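Local coordinates for type III restriction-modification enzyme EcoP15I Res subunit (Escherichia coli, PDB 4ZCF), which cleaves DNA, together with the Mod subunit, downstream of one of two inversely oriented 5'-CAGCAG-3' sites, and carries a helicase-type domain besides its endonuclease domain, at residues L117-K120 and A121-N125; T237-N240 and I241-F244; S693-K696 and S697-L700. All coordinates share one frame; numbering follows the deposited sequence.

Interaction 1: residues L117-K120 and A121-N125; sequences LSIK and AGTVN. With AMP (adenosine monophosphate), chain H; nucleotides of chain E.
Ile119 O is gripped twice by Thr123, by its backbone N at 2.7 Å and by its hydroxyl OG1, also at 2.7 Å. The two donors come in from opposite faces of the carbonyl plane, the hydroxyl standing well above it (41° out of the plane). Thr123 OG1 lies beside its own backbone N (chi1 -59°), which folds it back over the preceding turn. From there OG1 also lies 3.3 Å from O3P of the bound AMP, whose phosphate packs against Ile119, CG2 being 3.4 Å from O3P. One residue earlier in the helix, Gly122 O takes a weak hydrogen bond of 3.0 Å from the ribose O3' of AMP. Further regular backbone bonds run from Ala121, Gly122 and Val124 to Leu117, Ser118 and Lys120, respectively. At the helix start, Leu117 N donates to OP1 of DA5 of chain E at 3.1 Å, nearly straight at 163°, and the leucine side chain lies along the same phosphate. This DNA contact, just after strand 109-113, is consistent with motif Ia of superfamily 2 helicases; the helix flank also borders the AMP site. Lys120 NZ is hydrogen-bonded to Val149 O and Asn187 OD1. Lys120 and Val124 pack on strand 143-148, whereas Ser118, Ala121 and Asn125 meet helix 475-483.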
ATOM      1  N   LEU C 117      -5.570  22.094   7.457  1.00 46.95           N
ATOM      2  CA  LEU C 117      -4.760  21.305   6.524  1.00 44.57           C
ATOM      3  C   LEU C 117      -3.432  21.967   6.188  1.00 49.00           C
ATOM      4  O   LEU C 117      -2.441  21.253   6.001  1.00 49.26           O
ATOM      5  CB  LEU C 117      -5.515  20.979   5.236  1.00 43.38           C
ATOM      6  CG  LEU C 117      -6.668  19.995   5.332  1.00 45.29           C
ATOM      7  CD1 LEU C 117      -7.398  19.920   4.007  1.00 44.02           C
ATOM      8  CD2 LEU C 117      -6.212  18.610   5.831  1.00 41.85           C
ATOM      9  N   SER C 118      -3.406  23.316   6.109  1.00 45.27           N
ATOM     10  CA  SER C 118      -2.199  24.103   5.824  1.00 45.40           C
ATOM     11  C   SER C 118      -1.185  23.998   6.979  1.00 48.99           C
ATOM     12  O   SER C 118       0.022  23.894   6.740  1.00 49.23           O
ATOM     13  CB  SER C 118      -2.551  25.565   5.580  1.00 50.64           C
ATOM     14  OG  SER C 118      -3.632  25.727   4.677  1.00 64.32           O
ATOM     15  N   ILE C 119      -1.673  24.043   8.223  1.00 44.47           N
ATOM     16  CA  ILE C 119      -0.844  23.869   9.410  1.00 44.20           C
ATOM     17  C   ILE C 119      -0.397  22.386   9.443  1.00 46.04           C
ATOM     18  O   ILE C 119       0.763  22.122   9.743  1.00 44.92           O
ATOM     19  CB  ILE C 119      -1.558  24.339  10.717  1.00 47.78           C
ATOM     20  CG1 ILE C 119      -1.888  25.852  10.674  1.00 47.93           C
ATOM     21  CG2 ILE C 119      -0.731  23.993  11.967  1.00 48.88           C
ATOM     22  CD1 ILE C 119      -2.861  26.364  11.845  1.00 53.31           C
ATOM     23  N   LYS C 120      -1.287  21.440   9.063  1.00 42.19           N
ATOM     24  CA  LYS C 120      -0.935  20.011   8.994  1.00 42.84           C
ATOM     25  C   LYS C 120       0.174  19.787   7.977  1.00 47.14           C
ATOM     26  O   LYS C 120       1.138  19.121   8.296  1.00 47.80           O
ATOM     27  CB  LYS C 120      -2.161  19.133   8.654  1.00 46.34           C
ATOM     28  CG  LYS C 120      -1.947  17.645   8.962  1.00 48.83           C
ATOM     29  CD  LYS C 120      -3.237  16.847   8.867  1.00 50.41           C
ATOM     30  CE  LYS C 120      -3.421  16.172   7.532  1.00 43.98           C
ATOM     31  NZ  LYS C 120      -4.661  15.351   7.511  1.00 48.38           N
ATOM     32  N   ALA C 121       0.064  20.390   6.782  1.00 44.50           N
ATOM     33  CA  ALA C 121       1.073  20.291   5.721  1.00 44.34           C
ATOM     34  C   ALA C 121       2.412  20.939   6.115  1.00 50.25           C
ATOM     35  O   ALA C 121       3.464  20.347   5.866  1.00 51.32           O
ATOM     36  CB  ALA C 121       0.539  20.878   4.423  1.00 44.69           C
ATOM     37  N   GLY C 122       2.354  22.107   6.758  1.00 46.18           N
ATOM     38  CA  GLY C 122       3.522  22.842   7.234  1.00 45.52           C
ATOM     39  C   GLY C 122       4.217  22.183   8.410  1.00 48.59           C
ATOM     40  O   GLY C 122       5.445  22.174   8.468  1.00 48.35           O
ATOM     41  N   THR C 123       3.439  21.622   9.359  1.00 44.48           N
ATOM     42  CA  THR C 123       3.965  20.911  10.544  1.00 43.54           C
ATOM     43  C   THR C 123       4.691  19.629  10.101  1.00 43.52           C
ATOM     44  O   THR C 123       5.805  19.377  10.545  1.00 41.95           O
ATOM     45  CB  THR C 123       2.836  20.657  11.589  1.00 51.40           C
ATOM     46  OG1 THR C 123       2.286  21.914  11.993  1.00 57.33           O
ATOM     47  CG2 THR C 123       3.314  19.901  12.813  1.00 46.83           C
ATOM     48  N   VAL C 124       4.062  18.847   9.203  1.00 38.45           N
ATOM     49  CA  VAL C 124       4.616  17.603   8.672  1.00 37.74           C
ATOM     50  C   VAL C 124       5.896  17.854   7.856  1.00 44.69           C
ATOM     51  O   VAL C 124       6.905  17.195   8.103  1.00 47.65           O
ATOM     52  CB  VAL C 124       3.522  16.777   7.939  1.00 39.69           C
ATOM     53  CG1 VAL C 124       4.102  15.609   7.158  1.00 38.14           C
ATOM     54  CG2 VAL C 124       2.467  16.290   8.938  1.00 39.20           C
ATOM     55  N   ASN C 125       5.882  18.844   6.958  1.00 40.37           N
ATOM     56  CA  ASN C 125       7.026  19.245   6.141  1.00 40.65           C
ATOM     57  C   ASN C 125       8.250  19.473   7.028  1.00 46.27           C
ATOM     58  O   ASN C 125       9.295  18.858   6.815  1.00 46.97           O
ATOM     59  CB  ASN C 125       6.670  20.528   5.363  1.00 43.11           C
ATOM     60  CG  ASN C 125       7.555  20.834   4.183  1.00 60.25           C
ATOM     61  OD1 ASN C 125       7.222  20.530   3.035  1.00 59.84           O
ATOM     62  ND2 ASN C 125       8.684  21.476   4.434  1.00 45.84           N
TER
HETATM   63  P   AMP H1001       2.473  26.430  12.722  1.00149.65           P
HETATM   64  O1P AMP H1001       1.063  26.879  12.623  1.00149.75           O
HETATM   65  O2P AMP H1001       2.946  27.058  13.981  1.00150.01           O
HETATM   66  O3P AMP H1001       2.382  24.987  13.062  1.00150.41           O
HETATM   67  O5' AMP H1001       3.347  26.713  11.418  1.00146.20           O
HETATM   68  C5' AMP H1001       4.534  27.482  11.504  1.00142.34           C
HETATM   69  C4' AMP H1001       5.575  27.004  10.542  1.00137.95           C
HETATM   70  O4' AMP H1001       6.787  27.798  10.667  1.00136.59           O
HETATM   71  C3' AMP H1001       5.974  25.604  10.854  1.00135.05           C
HETATM   72  O3' AMP H1001       5.174  24.711  10.079  1.00133.05           O
HETATM   73  C2' AMP H1001       7.413  25.513  10.546  1.00135.17           C
HETATM   74  O2' AMP H1001       7.618  25.060   9.200  1.00135.54           O
HETATM   75  C1' AMP H1001       7.940  26.907  10.655  1.00135.26           C
HETATM   76  N9  AMP H1001       8.786  27.123  11.759  1.00133.99           N
HETATM   77  C8  AMP H1001       8.366  27.086  13.008  1.00133.10           C
HETATM   78  N7  AMP H1001       9.401  27.372  13.846  1.00131.98           N
HETATM   79  C5  AMP H1001      10.553  27.657  12.980  1.00131.72           C
HETATM   80  C6  AMP H1001      11.921  28.023  13.123  1.00129.99           C
HETATM   81  N6  AMP H1001      12.492  28.211  14.408  1.00128.94           N
HETATM   82  N1  AMP H1001      12.675  28.185  12.006  1.00129.48           N
HETATM   83  C2  AMP H1001      12.180  28.005  10.790  1.00129.84           C
HETATM   84  N3  AMP H1001      10.912  27.661  10.579  1.00130.84           N
HETATM   85  C4  AMP H1001      10.054  27.475  11.609  1.00132.55           C
ATOM     86  P    DA E   5      -8.983  23.409   5.554  1.00 57.67           P
ATOM     87  OP1  DA E   5      -7.903  23.867   6.466  1.00 58.81           O
ATOM     88  OP2  DA E   5      -8.661  23.255   4.112  1.00 57.85           O
ATOM     89  O5'  DA E   5      -9.557  22.057   6.176  1.00 54.21           O
ATOM     90  C5'  DA E   5     -10.673  21.478   5.560  1.00 52.26           C
ATOM     91  C4'  DA E   5     -11.233  20.289   6.321  1.00 50.42           C
ATOM     92  O4'  DA E   5     -12.661  20.511   6.437  1.00 48.88           O
ATOM     93  C3'  DA E   5     -11.032  18.963   5.582  1.00 49.89           C
ATOM     94  O3'  DA E   5     -10.524  17.939   6.469  1.00 49.47           O
ATOM     95  C2'  DA E   5     -12.400  18.640   4.986  1.00 48.75           C
ATOM     96  C1'  DA E   5     -13.392  19.555   5.699  1.00 47.69           C
ATOM     97  N9   DA E   5     -14.399  20.197   4.835  1.00 45.65           N
ATOM     98  C8   DA E   5     -14.196  21.075   3.786  1.00 44.58           C
ATOM     99  N7   DA E   5     -15.302  21.430   3.173  1.00 43.50           N
ATOM    100  C5   DA E   5     -16.307  20.750   3.871  1.00 43.04           C
ATOM    101  C6   DA E   5     -17.719  20.665   3.725  1.00 43.18           C
ATOM    102  N6   DA E   5     -18.414  21.375   2.825  1.00 42.85           N
ATOM    103  N1   DA E   5     -18.420  19.923   4.626  1.00 43.33           N
ATOM    104  C2   DA E   5     -17.767  19.203   5.542  1.00 42.86           C
ATOM    105  N3   DA E   5     -16.452  19.208   5.760  1.00 43.30           N
ATOM    106  C4   DA E   5     -15.774  20.000   4.900  1.00 43.58           C
TER

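Interaction 2: residues T237-N240 and I241-F244; sequences TWEN and IEKF. With nucleotides of chain D.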
ATOM      1  N   THR C 237     -14.907  19.505  18.834  1.00 56.85           N
ATOM      2  CA  THR C 237     -13.497  19.138  18.642  1.00 56.89           C
ATOM      3  C   THR C 237     -12.795  18.859  19.974  1.00 63.09           C
ATOM      4  O   THR C 237     -12.191  17.788  20.134  1.00 61.77           O
ATOM      5  CB  THR C 237     -12.728  20.166  17.779  1.00 60.21           C
ATOM      6  OG1 THR C 237     -13.500  20.540  16.633  1.00 53.12           O
ATOM      7  CG2 THR C 237     -11.368  19.641  17.326  1.00 59.47           C
ATOM      8  N   TRP C 238     -12.910  19.814  20.938  1.00 61.25           N
ATOM      9  CA  TRP C 238     -12.304  19.668  22.261  1.00 61.13           C
ATOM     10  C   TRP C 238     -12.848  18.469  23.031  1.00 61.90           C
ATOM     11  O   TRP C 238     -12.061  17.768  23.671  1.00 60.82           O
ATOM     12  CB  TRP C 238     -12.393  20.956  23.097  1.00 60.49           C
ATOM     13  CG  TRP C 238     -11.613  20.835  24.371  1.00 62.01           C
ATOM     14  CD1 TRP C 238     -12.091  20.427  25.581  1.00 64.94           C
ATOM     15  CD2 TRP C 238     -10.190  20.917  24.512  1.00 62.04           C
ATOM     16  NE1 TRP C 238     -11.060  20.291  26.478  1.00 64.27           N
ATOM     17  CE2 TRP C 238      -9.881  20.600  25.852  1.00 65.59           C
ATOM     18  CE3 TRP C 238      -9.143  21.270  23.643  1.00 63.67           C
ATOM     19  CZ2 TRP C 238      -8.575  20.631  26.348  1.00 64.99           C
ATOM     20  CZ3 TRP C 238      -7.846  21.305  24.137  1.00 65.12           C
ATOM     21  CH2 TRP C 238      -7.573  20.986  25.475  1.00 65.57           C
ATOM     22  N   GLU C 239     -14.176  18.226  22.968  1.00 57.51           N
ATOM     23  CA  GLU C 239     -14.798  17.101  23.680  1.00 57.16           C
ATOM     24  C   GLU C 239     -14.292  15.755  23.185  1.00 59.67           C
ATOM     25  O   GLU C 239     -14.143  14.840  23.994  1.00 59.85           O
ATOM     26  CB  GLU C 239     -16.337  17.183  23.708  1.00 58.75           C
ATOM     27  CG  GLU C 239     -16.911  18.372  24.477  1.00 72.50           C
ATOM     28  CD  GLU C 239     -16.638  18.469  25.969  1.00104.84           C
ATOM     29  OE1 GLU C 239     -17.198  17.649  26.732  1.00114.15           O
ATOM     30  OE2 GLU C 239     -15.916  19.406  26.381  1.00 97.63           O
ATOM     31  N   ASN C 240     -13.949  15.663  21.877  1.00 54.58           N
ATOM     32  CA  ASN C 240     -13.383  14.465  21.251  1.00 53.14           C
ATOM     33  C   ASN C 240     -11.955  14.200  21.703  1.00 55.40           C
ATOM     34  O   ASN C 240     -11.583  13.030  21.827  1.00 55.18           O
ATOM     35  CB  ASN C 240     -13.439  14.544  19.731  1.00 51.97           C
ATOM     36  CG  ASN C 240     -14.799  14.351  19.127  1.00 61.42           C
ATOM     37  OD1 ASN C 240     -15.672  13.672  19.674  1.00 52.83           O
ATOM     38  ND2 ASN C 240     -14.982  14.905  17.945  1.00 52.55           N
ATOM     39  N   ILE C 241     -11.143  15.279  21.895  1.00 50.73           N
ATOM     40  CA  ILE C 241      -9.748  15.243  22.389  1.00 49.11           C
ATOM     41  C   ILE C 241      -9.775  14.738  23.838  1.00 52.02           C
ATOM     42  O   ILE C 241      -8.934  13.908  24.204  1.00 51.97           O
ATOM     43  CB  ILE C 241      -9.025  16.623  22.239  1.00 51.84           C
ATOM     44  CG1 ILE C 241      -8.877  17.025  20.747  1.00 51.61           C
ATOM     45  CG2 ILE C 241      -7.652  16.654  22.973  1.00 51.77           C
ATOM     46  CD1 ILE C 241      -8.635  18.510  20.475  1.00 51.73           C
ATOM     47  N   GLU C 242     -10.789  15.173  24.634  1.00 48.56           N
ATOM     48  CA  GLU C 242     -10.996  14.699  26.025  1.00 48.76           C
ATOM     49  C   GLU C 242     -11.143  13.162  26.109  1.00 53.31           C
ATOM     50  O   GLU C 242     -10.707  12.571  27.089  1.00 53.75           O
ATOM     51  CB  GLU C 242     -12.202  15.376  26.701  1.00 49.52           C
ATOM     52  CG  GLU C 242     -11.939  16.788  27.194  1.00 58.45           C
ATOM     53  CD  GLU C 242     -13.131  17.616  27.659  1.00 78.55           C
ATOM     54  OE1 GLU C 242     -14.227  17.049  27.882  1.00 72.74           O
ATOM     55  OE2 GLU C 242     -12.950  18.841  27.842  1.00 70.87           O
ATOM     56  N   LYS C 243     -11.710  12.525  25.062  1.00 49.62           N
ATOM     57  CA  LYS C 243     -11.907  11.076  24.974  1.00 49.36           C
ATOM     58  C   LYS C 243     -10.601  10.267  25.053  1.00 53.65           C
ATOM     59  O   LYS C 243     -10.660   9.071  25.351  1.00 54.61           O
ATOM     60  CB  LYS C 243     -12.637  10.711  23.673  1.00 51.67           C
ATOM     61  CG  LYS C 243     -14.141  10.912  23.657  1.00 55.66           C
ATOM     62  CD  LYS C 243     -14.669  10.678  22.236  1.00 56.71           C
ATOM     63  CE  LYS C 243     -16.162  10.808  22.144  1.00 67.11           C
ATOM     64  NZ  LYS C 243     -16.602  11.080  20.750  1.00 80.90           N
ATOM     65  N   PHE C 244      -9.438  10.889  24.744  1.00 49.02           N
ATOM     66  CA  PHE C 244      -8.132  10.208  24.777  1.00 48.24           C
ATOM     67  C   PHE C 244      -7.561  10.010  26.178  1.00 51.35           C
ATOM     68  O   PHE C 244      -6.547   9.322  26.312  1.00 50.73           O
ATOM     69  CB  PHE C 244      -7.089  10.943  23.916  1.00 49.61           C
ATOM     70  CG  PHE C 244      -7.374  10.985  22.441  1.00 50.93           C
ATOM     71  CD1 PHE C 244      -7.679   9.824  21.741  1.00 53.61           C
ATOM     72  CD2 PHE C 244      -7.286  12.180  21.736  1.00 52.74           C
ATOM     73  CE1 PHE C 244      -7.949   9.867  20.375  1.00 54.84           C
ATOM     74  CE2 PHE C 244      -7.537  12.221  20.370  1.00 55.66           C
ATOM     75  CZ  PHE C 244      -7.870  11.065  19.697  1.00 54.40           C
TER
ATOM     76  P    DT D  20     -16.000  23.096  17.004  1.00 61.27           P
ATOM     77  OP1  DT D  20     -15.031  22.584  17.992  1.00 61.22           O
ATOM     78  OP2  DT D  20     -17.363  23.454  17.458  1.00 62.15           O
ATOM     79  O5'  DT D  20     -15.372  24.368  16.268  1.00 60.58           O
ATOM     80  C5'  DT D  20     -14.017  24.334  15.854  1.00 61.12           C
ATOM     81  C4'  DT D  20     -13.683  25.579  15.059  1.00 61.87           C
ATOM     82  O4'  DT D  20     -14.569  25.659  13.914  1.00 62.04           O
ATOM     83  C3'  DT D  20     -13.824  26.886  15.832  1.00 61.90           C
ATOM     84  O3'  DT D  20     -12.634  27.637  15.714  1.00 63.09           O
ATOM     85  C2'  DT D  20     -15.003  27.610  15.197  1.00 60.99           C
ATOM     86  C1'  DT D  20     -15.117  26.962  13.820  1.00 60.57           C
ATOM     87  N1   DT D  20     -16.519  26.921  13.246  1.00 58.08           N
ATOM     88  C2   DT D  20     -16.800  27.636  12.090  1.00 57.72           C
ATOM     89  O2   DT D  20     -15.976  28.303  11.475  1.00 57.63           O
ATOM     90  N3   DT D  20     -18.108  27.536  11.664  1.00 57.41           N
ATOM     91  C4   DT D  20     -19.147  26.839  12.273  1.00 57.10           C
ATOM     92  O4   DT D  20     -20.266  26.887  11.756  1.00 57.45           O
ATOM     93  C5   DT D  20     -18.779  26.117  13.483  1.00 56.22           C
ATOM     94  C7   DT D  20     -19.770  25.293  14.253  1.00 55.49           C
ATOM     95  C6   DT D  20     -17.510  26.202  13.899  1.00 56.70           C
TER
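Lys243 runs alongside Asn240, the two side chains pointing the same way. Its CB sits 3.1 Å from Asn240 O, and CG lies about equally far from that oxygen and from Glu239 O. CD passes alongside Asn240, CE comes to 3.8 Å from Asn240 OD1, and NZ donates a hydrogen bond of 3.0 Å to the same OD1. The nitrogen meets the amide carbonyl at a C=O...N angle of 150°, tilted out of its plane. The lysine chi1 of -79° sets CG beside the backbone N, and the extended chain beyond it carries NZ to the amide. Asn240 uses its other end as well, ND2 giving a weak bond to Asn192 OD1.

A second group forms on another side of the turn. The carboxylates of Glu239 and Glu242 lie side by side with their planes 77° apart, two like charges close together, though their exact spacing is uncertain. The Glu242 carboxylate also stands roughly perpendicular to the Trp238 ring, at the edge that carries NE1; its exact position is doubtful, because OE2 is modelled too close to Trp238 CD1. Ile241 CD1 packs 4.2 Å from Trp238 CE3 and also meets the methyl of Thr237. At the start of the helix, Thr237 binds DT20 of chain D, N and OG1 both reaching OP1, the hydroxyl at 2.9 Å; OG1 also bonds Asn192 ND2. This turn belongs to the beta-alpha-beta unit of strand 222-226, helix 236-242 and strand 248-253: Trp238, Ile241 and Phe244 pack on strand 222-226, Asn240 and Phe244 on helix 188-191, and Lys243 and Phe244 on helix 212-217.

Interaction 3: residues S693-K696 and S697-L700; sequences SIFK and SFML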
ATOM      1  N   SER C 693      43.652  16.802  36.078  1.00 64.54           N
ATOM      2  CA  SER C 693      43.832  17.371  37.412  1.00 64.88           C
ATOM      3  C   SER C 693      43.094  18.699  37.613  1.00 68.57           C
ATOM      4  O   SER C 693      42.672  18.985  38.729  1.00 67.83           O
ATOM      5  CB  SER C 693      45.316  17.504  37.747  1.00 69.09           C
ATOM      6  OG  SER C 693      45.973  18.431  36.900  1.00 81.35           O
ATOM      7  N   ILE C 694      42.920  19.494  36.538  1.00 65.81           N
ATOM      8  CA  ILE C 694      42.213  20.783  36.580  1.00 65.56           C
ATOM      9  C   ILE C 694      40.698  20.551  36.743  1.00 69.41           C
ATOM     10  O   ILE C 694      40.057  21.220  37.562  1.00 68.46           O
ATOM     11  CB  ILE C 694      42.595  21.670  35.363  1.00 68.91           C
ATOM     12  CG1 ILE C 694      44.113  21.977  35.368  1.00 69.50           C
ATOM     13  CG2 ILE C 694      41.762  22.965  35.310  1.00 69.88           C
ATOM     14  CD1 ILE C 694      44.755  22.242  33.991  1.00 78.18           C
ATOM     15  N   PHE C 695      40.143  19.571  35.994  1.00 66.32           N
ATOM     16  CA  PHE C 695      38.723  19.206  36.085  1.00 65.82           C
ATOM     17  C   PHE C 695      38.399  18.471  37.424  1.00 72.03           C
ATOM     18  O   PHE C 695      37.274  18.573  37.925  1.00 71.38           O
ATOM     19  CB  PHE C 695      38.256  18.410  34.836  1.00 66.22           C
ATOM     20  CG  PHE C 695      36.792  18.029  34.865  1.00 66.19           C
ATOM     21  CD1 PHE C 695      35.802  18.984  34.658  1.00 68.14           C
ATOM     22  CD2 PHE C 695      36.400  16.729  35.164  1.00 66.62           C
ATOM     23  CE1 PHE C 695      34.447  18.644  34.749  1.00 68.34           C
ATOM     24  CE2 PHE C 695      35.046  16.391  35.258  1.00 68.40           C
ATOM     25  CZ  PHE C 695      34.079  17.350  35.051  1.00 66.32           C
ATOM     26  N   LYS C 696      39.397  17.756  37.996  1.00 70.30           N
ATOM     27  CA  LYS C 696      39.297  17.032  39.273  1.00 70.84           C
ATOM     28  C   LYS C 696      39.167  18.030  40.443  1.00 74.55           C
ATOM     29  O   LYS C 696      38.327  17.827  41.321  1.00 73.82           O
ATOM     30  CB  LYS C 696      40.519  16.104  39.468  1.00 73.69           C
ATOM     31  CG  LYS C 696      40.512  15.285  40.768  1.00 85.43           C
ATOM     32  CD  LYS C 696      40.922  13.823  40.567  1.00 95.26           C
ATOM     33  CE  LYS C 696      42.412  13.594  40.467  1.00106.35           C
ATOM     34  NZ  LYS C 696      42.731  12.162  40.221  1.00114.99           N
ATOM     35  N   SER C 697      39.990  19.105  40.437  1.00 70.63           N
ATOM     36  CA  SER C 697      39.995  20.168  41.448  1.00 69.83           C
ATOM     37  C   SER C 697      38.624  20.835  41.535  1.00 72.50           C
ATOM     38  O   SER C 697      38.079  20.947  42.637  1.00 72.41           O
ATOM     39  CB  SER C 697      41.080  21.196  41.139  1.00 73.12           C
ATOM     40  OG  SER C 697      42.363  20.594  41.192  1.00 82.08           O
ATOM     41  N   PHE C 698      38.052  21.228  40.366  1.00 67.72           N
ATOM     42  CA  PHE C 698      36.724  21.832  40.248  1.00 67.26           C
ATOM     43  C   PHE C 698      35.648  20.853  40.772  1.00 72.42           C
ATOM     44  O   PHE C 698      34.705  21.273  41.449  1.00 72.70           O
ATOM     45  CB  PHE C 698      36.431  22.235  38.781  1.00 68.63           C
ATOM     46  CG  PHE C 698      34.986  22.071  38.362  1.00 70.38           C
ATOM     47  CD1 PHE C 698      34.027  23.014  38.723  1.00 73.59           C
ATOM     48  CD2 PHE C 698      34.572  20.945  37.655  1.00 72.68           C
ATOM     49  CE1 PHE C 698      32.681  22.822  38.401  1.00 74.57           C
ATOM     50  CE2 PHE C 698      33.227  20.768  37.311  1.00 75.41           C
ATOM     51  CZ  PHE C 698      32.295  21.715  37.671  1.00 73.71           C
ATOM     52  N   MET C 699      35.786  19.563  40.425  1.00 68.38           N
ATOM     53  CA  MET C 699      34.856  18.509  40.817  1.00 68.14           C
ATOM     54  C   MET C 699      34.777  18.295  42.337  1.00 75.24           C
ATOM     55  O   MET C 699      33.682  18.077  42.858  1.00 74.47           O
ATOM     56  CB  MET C 699      35.194  17.202  40.079  1.00 69.56           C
ATOM     57  CG  MET C 699      33.978  16.416  39.669  1.00 71.55           C
ATOM     58  SD  MET C 699      32.842  17.329  38.604  1.00 73.51           S
ATOM     59  CE  MET C 699      31.383  16.474  38.959  1.00 70.02           C
ATOM     60  N   LEU C 700      35.934  18.376  43.035  1.00 74.72           N
ATOM     61  CA  LEU C 700      36.065  18.212  44.488  1.00 75.79           C
ATOM     62  C   LEU C 700      35.568  19.458  45.249  1.00 83.46           C
ATOM     63  O   LEU C 700      34.928  19.313  46.295  1.00 83.43           O
ATOM     64  CB  LEU C 700      37.519  17.873  44.879  1.00 75.64           C
ATOM     65  CG  LEU C 700      38.083  16.533  44.387  1.00 79.86           C
ATOM     66  CD1 LEU C 700      39.592  16.584  44.276  1.00 79.61           C
ATOM     67  CD2 LEU C 700      37.660  15.383  45.275  1.00 82.59           C
TER
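Phe695, Phe698 and Met699 form the apolar side of this helical turn. The two phenylalanine rings lie side by side and point the same way, with centroids 5.5 Å apart and planes turned 43° against each other, an oblique pair that is neither a flat stack nor a T. The touch is made by Phe695 CE1 and Phe698 CE2, 3.5 Å apart, CE1 lying near the plane of the Phe698 ring at its edge. Phe695 CG is anti to the backbone N (chi1 -179°), which sends the ring outward and slightly toward the C-terminal end, beside Phe698 and Met699. Met699 adds a Met-aromatic contact: its chain bends at chi2 and brings SD to 3.8 Å from Phe695 CZ; measured from the ring centroid, SD is 40° off the normal, an oblique approach.

Among the polar contacts, Ser693 O accepts two donors from Ser697, the hydroxyl OG at 3.0 Å and the backbone N at 3.2 Å. The hydroxyl is tilted from the carbonyl plane, and the N stands farther out, above it. Backbone bonds from Met699 to Phe695 and from Leu700 to Lys696 continue the helix, and the one from Phe698 to Ile694 is weak. Lys696 meets Leu700 through its aliphatic part, CG lying 3.9 Å from CD1, while its amino group forms a salt bridge with Asp769.

The remaining contacts are packing between helices. Phe695 meets Phe792 edge to face, and Phe698 also touches that ring. Apolar residues at i, i+3 and i+4 face helices 760-769 and 782-798, while Ser693 is exposed and Lys696 pairs with Asp769: the pattern of helix-on-helix packing in an alpha-helical region.

Overall arrangement
From the N terminus the three contacts come in series, none nested in or crossing another. Each is local, along one helix or, in interaction 2, along a helix and the residues that follow it, so none closes a long loop. Interactions 1 and 2 belong to the same P-loop NTPase-like part of the fold, about 21 Å apart between centres. Their helices follow strands 109-113 and 222-226, neighbours in the first parallel sheet, and each meets bound DNA at its start. Interaction 1 also touches AMP and reaches helix 475-483, which lies in the chain between strands of the second parallel sheet. Interaction 3, about 49 Å from interaction 1 between centres, belongs to a separate helical region remote from nucleotide and DNA.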